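Local coordinates for putative exonuclease (PDB 3L0A), which is of uncertain function, probably a hydrolase with a nuclease-like fold of the PDDEXK class, and binds a zinc ion, at residues M34-Y39 and D239-C244; V117-E122 and R182-E187. All coordinates share one frame; numbering follows the deposited sequence. Where two conformers were deposited one is given.

Overall arrangement
Contact 1 closes a long loop of the chain, bringing the start of helix 37-45 against the loop that leads into helix 245-250, and it holds three of the four cysteines that bind the zinc ion; Cys247 completes the site. Contact 2 is nested within that loop and joins strand 114-123 to the C-terminal end of helix 170-185, away from the metal. Their centres lie 31 Å apart and their nearest atoms about 20 Å, so the two do not touch. One ties remote parts of the sequence together through metal and thiolates, the other fastens a helix end to a sheet strand through side-chain amides.

Contact 1 (M34-Y39 and D239-C244); sequences MPCEFY and DRCELC. With ZN (zinc ion), chain B.
The guanidinium of Arg240 lies flat on one face of the Phe38 ring, the planes 22° apart and the centres 4.0 Å apart. Arg240 NE sits over the middle of the Phe38 ring, whereas Phe38 CZ lies over the guanidinium offset toward its rim. Phe38 CG is anti to its backbone N (chi1 179°), which places it 3.7 Å from Arg240 CG, where the arginine chain starts its extended run to NE. This is a cation-pi stack, and Phe38 also packs on Cys246 and Cys247 of helix 245-250. An alanine in place of Phe38 would probably leave the arginine without its aromatic platform and its guanidinium freer to turn. Beside the stack, Phe38 N donates to Asp239 O (3.0 Å), and Asp239 N returns a nearly straight bond to Glu37 OE1 (3.1 Å) on the anti side of the carboxylate. Glu37 OE1 also lies 4.0 Å from Asp239 OD2, a like-charge approach that the salt bridge of Glu37 to Arg227 probably eases. Cysteine suits the metal end because a thiolate is a soft ligand for zinc: Cys36 SG binds the ion at 2.2 Å, and Cys241, Cys244 and Cys247 complete a Cys4 site. Cys36 is also the N-cap of helix 37-45, its SG accepting from Tyr39 N and, at 3.4 Å, from Cys241 N. Leu243 N donates to Cys241 SG at 3.2 Å. These N-H···S bonds are likely to spread the thiolates' negative charge and stabilise them as zinc ligands, while the shared zinc, Cys241 N–Cys36 SG and the two Asp239 backbone bonds join the segments.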
loop_
_atom_site.group_PDB
_atom_site.type_symbol
_atom_site.label_atom_id
_atom_site.label_comp_id
_atom_site.label_asym_id
_atom_site.label_seq_id
_atom_site.Cartn_x
_atom_site.Cartn_y
_atom_site.Cartn_z
HETATM N N MSE A 34 -3.252 -11.898 15.743
HETATM C CA MSE A 34 -2.575 -12.593 16.846
HETATM C C MSE A 34 -3.552 -12.774 18.026
HETATM O O MSE A 34 -4.385 -11.909 18.284
HETATM C CB MSE A 34 -1.299 -11.808 17.297
HETATM C CG MSE A 34 0.048 -12.641 17.373
HETATM SE SE MSE A 34 0.379 -13.727 15.718
HETATM C CE MSE A 34 0.015 -15.618 16.243
ATOM N N PRO A 35 -3.464 -13.901 18.750
ATOM C CA PRO A 35 -4.226 -13.942 19.995
ATOM C C PRO A 35 -3.639 -12.949 21.020
ATOM O O PRO A 35 -2.444 -12.609 20.943
ATOM C CB PRO A 35 -4.025 -15.380 20.491
ATOM C CG PRO A 35 -2.747 -15.833 19.879
ATOM C CD PRO A 35 -2.623 -15.098 18.565
ATOM N N CYS A 36 -4.479 -12.493 21.951
ATOM C CA CYS A 36 -4.028 -11.692 23.089
ATOM C C CYS A 36 -5.007 -11.840 24.243
ATOM O O CYS A 36 -6.110 -11.279 24.216
ATOM C CB CYS A 36 -3.888 -10.213 22.696
ATOM S SG CYS A 36 -3.206 -9.173 23.989
ATOM N N GLU A 37 -4.584 -12.582 25.260
ATOM C CA GLU A 37 -5.440 -12.911 26.414
ATOM C C GLU A 37 -5.817 -11.664 27.249
ATOM O O GLU A 37 -6.970 -11.484 27.648
ATOM C CB GLU A 37 -4.736 -13.973 27.277
ATOM C CG GLU A 37 -4.413 -15.245 26.482
ATOM C CD GLU A 37 -3.886 -16.413 27.306
ATOM O OE1 GLU A 37 -3.305 -16.180 28.370
ATOM O OE2 GLU A 37 -4.057 -17.580 26.871
ATOM N N PHE A 38 -4.814 -10.829 27.494
ATOM C CA PHE A 38 -4.949 -9.555 28.175
ATOM C C PHE A 38 -6.034 -8.700 27.529
ATOM O O PHE A 38 -6.958 -8.275 28.196
ATOM C CB PHE A 38 -3.591 -8.862 28.105
ATOM C CG PHE A 38 -3.550 -7.512 28.754
ATOM C CD1 PHE A 38 -3.726 -7.380 30.126
ATOM C CD2 PHE A 38 -3.301 -6.378 28.006
ATOM C CE1 PHE A 38 -3.689 -6.123 30.720
ATOM C CE2 PHE A 38 -3.266 -5.131 28.590
ATOM C CZ PHE A 38 -3.463 -4.993 29.932
ATOM N N TYR A 39 -5.917 -8.472 26.215
ATOM C CA TYR A 39 -6.931 -7.737 25.467
ATOM C C TYR A 39 -8.322 -8.272 25.724
ATOM O O TYR A 39 -9.275 -7.511 25.915
ATOM C CB TYR A 39 -6.617 -7.794 23.976
ATOM C CG TYR A 39 -7.714 -7.339 23.031
ATOM C CD1 TYR A 39 -8.052 -6.004 22.906
ATOM C CD2 TYR A 39 -8.379 -8.256 22.236
ATOM C CE1 TYR A 39 -9.055 -5.577 22.008
ATOM C CE2 TYR A 39 -9.377 -7.851 21.311
ATOM C CZ TYR A 39 -9.708 -6.513 21.209
ATOM O OH TYR A 39 -10.696 -6.128 20.333
ATOM N N ASP A 239 -1.584 -13.705 29.279
ATOM C CA ASP A 239 -0.432 -13.193 28.528
ATOM C C ASP A 239 -0.806 -11.965 27.687
ATOM O O ASP A 239 -1.938 -11.809 27.263
ATOM C CB ASP A 239 0.136 -14.272 27.593
ATOM C CG ASP A 239 0.677 -15.495 28.353
ATOM O OD1 ASP A 239 1.192 -15.366 29.504
ATOM O OD2 ASP A 239 0.584 -16.596 27.761
ATOM N N ARG A 240 0.180 -11.120 27.429
ATOM C CA ARG A 240 0.030 -9.954 26.566
ATOM C C ARG A 240 0.770 -10.187 25.272
ATOM O O ARG A 240 1.938 -10.546 25.304
ATOM C CB ARG A 240 0.649 -8.746 27.249
ATOM C CG ARG A 240 0.034 -8.394 28.577
ATOM C CD ARG A 240 0.509 -7.030 29.049
ATOM N NE ARG A 240 -0.050 -6.663 30.358
ATOM C CZ ARG A 240 0.072 -5.460 30.916
ATOM N NH1 ARG A 240 0.744 -4.491 30.310
ATOM N NH2 ARG A 240 -0.456 -5.219 32.106
ATOM N N CYS A 241 0.110 -9.965 24.128
ATOM C CA CYS A 241 0.767 -10.138 22.843
ATOM C C CYS A 241 1.795 -9.051 22.684
ATOM O O CYS A 241 2.755 -9.210 21.944
ATOM C CB CYS A 241 -0.225 -10.094 21.679
ATOM S SG CYS A 241 -0.979 -8.467 21.337
ATOM N N GLU A 242 1.582 -7.935 23.367
ATOM C CA GLU A 242 2.449 -6.774 23.253
ATOM C C GLU A 242 2.493 -6.203 21.821
ATOM O O GLU A 242 3.380 -5.429 21.499
ATOM C CB GLU A 242 3.872 -7.061 23.782
ATOM C CG GLU A 242 3.964 -7.470 25.265
ATOM C CD GLU A 242 3.750 -6.293 26.253
ATOM O OE1 GLU A 242 3.449 -5.142 25.853
ATOM O OE2 GLU A 242 3.881 -6.529 27.458
ATOM N N LEU A 243 1.519 -6.546 20.993
ATOM C CA LEU A 243 1.456 -6.041 19.637
ATOM C C LEU A 243 0.117 -5.370 19.273
ATOM O O LEU A 243 -0.095 -5.031 18.115
ATOM C CB LEU A 243 1.752 -7.197 18.645
ATOM C CG LEU A 243 3.188 -7.773 18.699
ATOM C CD1 LEU A 243 3.359 -8.989 17.735
ATOM C CD2 LEU A 243 4.232 -6.685 18.363
ATOM N N CYS A 244 -0.788 -5.188 20.238
ATOM C CA CYS A 244 -2.086 -4.584 19.980
ATOM C C CYS A 244 -2.139 -3.238 20.712
ATOM O O CYS A 244 -1.267 -2.908 21.533
ATOM C CB CYS A 244 -3.213 -5.529 20.456
ATOM S SG CYS A 244 -3.245 -5.749 22.262
HETATM ZN ZN ZN B . -2.138 -7.511 23.114
#

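Contact 2 (V117-E122 and R182-E187); sequences VIMTGE and RQNTGE
Met119, a selenomethionine, and Asn184 run antiparallel, each passing the other's flank, Met119 SE coming to 3.4 Å from Asn184 ND2 while Asn184 CB also lies against the selenium. The Met119 chain is extended beyond CG, long enough to run alongside the short asparagine, and it rests too on Ile130 and Tyr135 of the neighbouring strand. Asn184 uses both ends of its amide: ND2 donates to Thr120 O at 3.2 Å from 30° outside the carbonyl plane, and also to Ile180 O in its own helix, while OD1 accepts from a water that in turn takes the N-H of Thr120. The contact thus fixes the C-terminal end of helix 170-185 on strand 114-123 of the mixed sheet of this PDDEXK-like domain. Two residues farther along the strand, Gln183 reaches out extended (chi2 177°) and its amide grips the backbone of Glu122 at two points. Gln183 OE1 accepts from Glu122 N (3.1 Å), in the carbonyl plane and on a lone pair; Gln183 NE2 donates to Glu122 O at 2.8 Å and also to Glu179. Glutamine suits this place by offering donor and acceptor together, and Gln183 OE1 lies 3.5 Å from Gly121 CA, where a CB would clash.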
loop_
_atom_site.group_PDB
_atom_site.type_symbol
_atom_site.label_atom_id
_atom_site.label_comp_id
_atom_site.label_asym_id
_atom_site.label_seq_id
_atom_site.Cartn_x
_atom_site.Cartn_y
_atom_site.Cartn_z
ATOM N N VAL A 117 -31.358 -13.618 14.979
ATOM C CA VAL A 117 -31.929 -14.612 15.890
ATOM C C VAL A 117 -30.921 -15.016 16.946
ATOM O O VAL A 117 -29.855 -15.498 16.598
ATOM C CB VAL A 117 -32.357 -15.889 15.111
ATOM C CG1 VAL A 117 -33.029 -16.924 16.039
ATOM C CG2 VAL A 117 -33.298 -15.507 13.965
ATOM N N ILE A 118 -31.272 -14.844 18.226
ATOM C CA ILE A 118 -30.381 -15.167 19.358
ATOM C C ILE A 118 -30.709 -16.560 19.886
ATOM O O ILE A 118 -31.873 -16.883 20.137
ATOM C CB ILE A 118 -30.529 -14.182 20.525
ATOM C CG1 ILE A 118 -30.347 -12.730 20.059
ATOM C CG2 ILE A 118 -29.538 -14.524 21.614
ATOM C CD1 ILE A 118 -30.909 -11.667 21.042
HETATM N N MSE A 119 -29.677 -17.383 20.047
HETATM C CA MSE A 119 -29.823 -18.748 20.616
HETATM C C MSE A 119 -28.741 -18.977 21.678
HETATM O O MSE A 119 -27.767 -18.228 21.738
HETATM C CB MSE A 119 -29.718 -19.829 19.522
HETATM C CG MSE A 119 -30.951 -19.986 18.687
HETATM SE SE MSE A 119 -31.006 -21.682 17.803
HETATM C CE MSE A 119 -32.618 -21.390 16.770
ATOM N N THR A 120 -28.904 -20.010 22.497
ATOM C CA THR A 120 -27.985 -20.235 23.621
ATOM C C THR A 120 -27.647 -21.704 23.744
ATOM O O THR A 120 -28.436 -22.547 23.312
ATOM C CB THR A 120 -28.602 -19.669 24.934
ATOM O OG1 THR A 120 -28.138 -18.327 25.098
ATOM C CG2 THR A 120 -28.281 -20.522 26.212
ATOM N N GLY A 121 -26.476 -21.997 24.327
ATOM C CA GLY A 121 -26.019 -23.381 24.516
ATOM C C GLY A 121 -24.872 -23.614 25.486
ATOM O O GLY A 121 -24.427 -22.709 26.187
ATOM N N GLU A 122 -24.421 -24.864 25.522
ATOM C CA GLU A 122 -23.343 -25.324 26.414
ATOM C C GLU A 122 -22.320 -26.024 25.533
ATOM O O GLU A 122 -22.682 -26.870 24.722
ATOM C CB GLU A 122 -23.878 -26.307 27.477
ATOM C CG GLU A 122 -22.800 -27.114 28.274
ATOM C CD GLU A 122 -22.686 -26.715 29.751
ATOM O OE1 GLU A 122 -23.542 -27.135 30.557
ATOM O OE2 GLU A 122 -21.724 -26.002 30.106
ATOM N N ARG A 182 -28.038 -26.928 16.721
ATOM C CA ARG A 182 -28.292 -28.332 16.882
ATOM C C ARG A 182 -28.734 -28.645 18.300
ATOM O O ARG A 182 -29.523 -29.525 18.473
ATOM C CB ARG A 182 -27.079 -29.172 16.511
ATOM C CG ARG A 182 -27.404 -30.670 16.373
ATOM C CD ARG A 182 -26.142 -31.543 16.347
ATOM N NE ARG A 182 -25.397 -31.374 17.582
ATOM C CZ ARG A 182 -25.734 -31.901 18.755
ATOM N NH1 ARG A 182 -26.798 -32.684 18.882
ATOM N NH2 ARG A 182 -24.992 -31.658 19.820
ATOM N N GLN A 183 -28.246 -27.926 19.306
ATOM C CA GLN A 183 -28.660 -28.193 20.694
ATOM C C GLN A 183 -30.057 -27.635 21.024
ATOM O O GLN A 183 -30.662 -28.037 22.008
ATOM C CB GLN A 183 -27.661 -27.603 21.693
ATOM C CG GLN A 183 -26.231 -28.101 21.573
ATOM C CD GLN A 183 -25.306 -27.419 22.556
ATOM O OE1 GLN A 183 -25.749 -26.675 23.421
ATOM N NE2 GLN A 183 -24.012 -27.666 22.425
ATOM N N ASN A 184 -30.544 -26.693 20.214
ATOM C CA ASN A 184 -31.890 -26.128 20.373
ATOM C C ASN A 184 -32.887 -26.843 19.484
ATOM O O ASN A 184 -33.995 -27.080 19.893
ATOM C CB ASN A 184 -31.915 -24.639 19.986
ATOM C CG ASN A 184 -31.226 -23.738 21.005
ATOM O OD1 ASN A 184 -31.770 -23.439 22.070
ATOM N ND2 ASN A 184 -30.047 -23.277 20.664
ATOM N N THR A 185 -32.477 -27.155 18.257
ATOM C CA THR A 185 -33.378 -27.693 17.237
ATOM C C THR A 185 -33.333 -29.201 17.006
ATOM O O THR A 185 -34.313 -29.752 16.544
ATOM C CB THR A 185 -33.103 -27.054 15.862
ATOM O OG1 THR A 185 -33.642 -25.738 15.867
ATOM C CG2 THR A 185 -33.783 -27.834 14.716
ATOM N N GLY A 186 -32.179 -29.831 17.242
ATOM C CA GLY A 186 -31.921 -31.213 16.822
ATOM C C GLY A 186 -31.389 -31.307 15.394
ATOM O O GLY A 186 -30.798 -32.336 15.013
ATOM N N GLU A 187 -31.592 -30.245 14.601
ATOM C CA GLU A 187 -31.256 -30.265 13.184
ATOM C C GLU A 187 -29.834 -29.724 12.971
ATOM O O GLU A 187 -29.488 -28.643 13.465
ATOM C CB GLU A 187 -32.262 -29.448 12.339
ATOM C CG GLU A 187 -33.730 -30.021 12.195
ATOM C CD GLU A 187 -33.835 -31.430 11.507
ATOM O OE1 GLU A 187 -33.125 -31.658 10.502
ATOM O OE2 GLU A 187 -34.633 -32.293 11.963
HETATM O O HOH W 1 -31.366 -20.807 23.027
#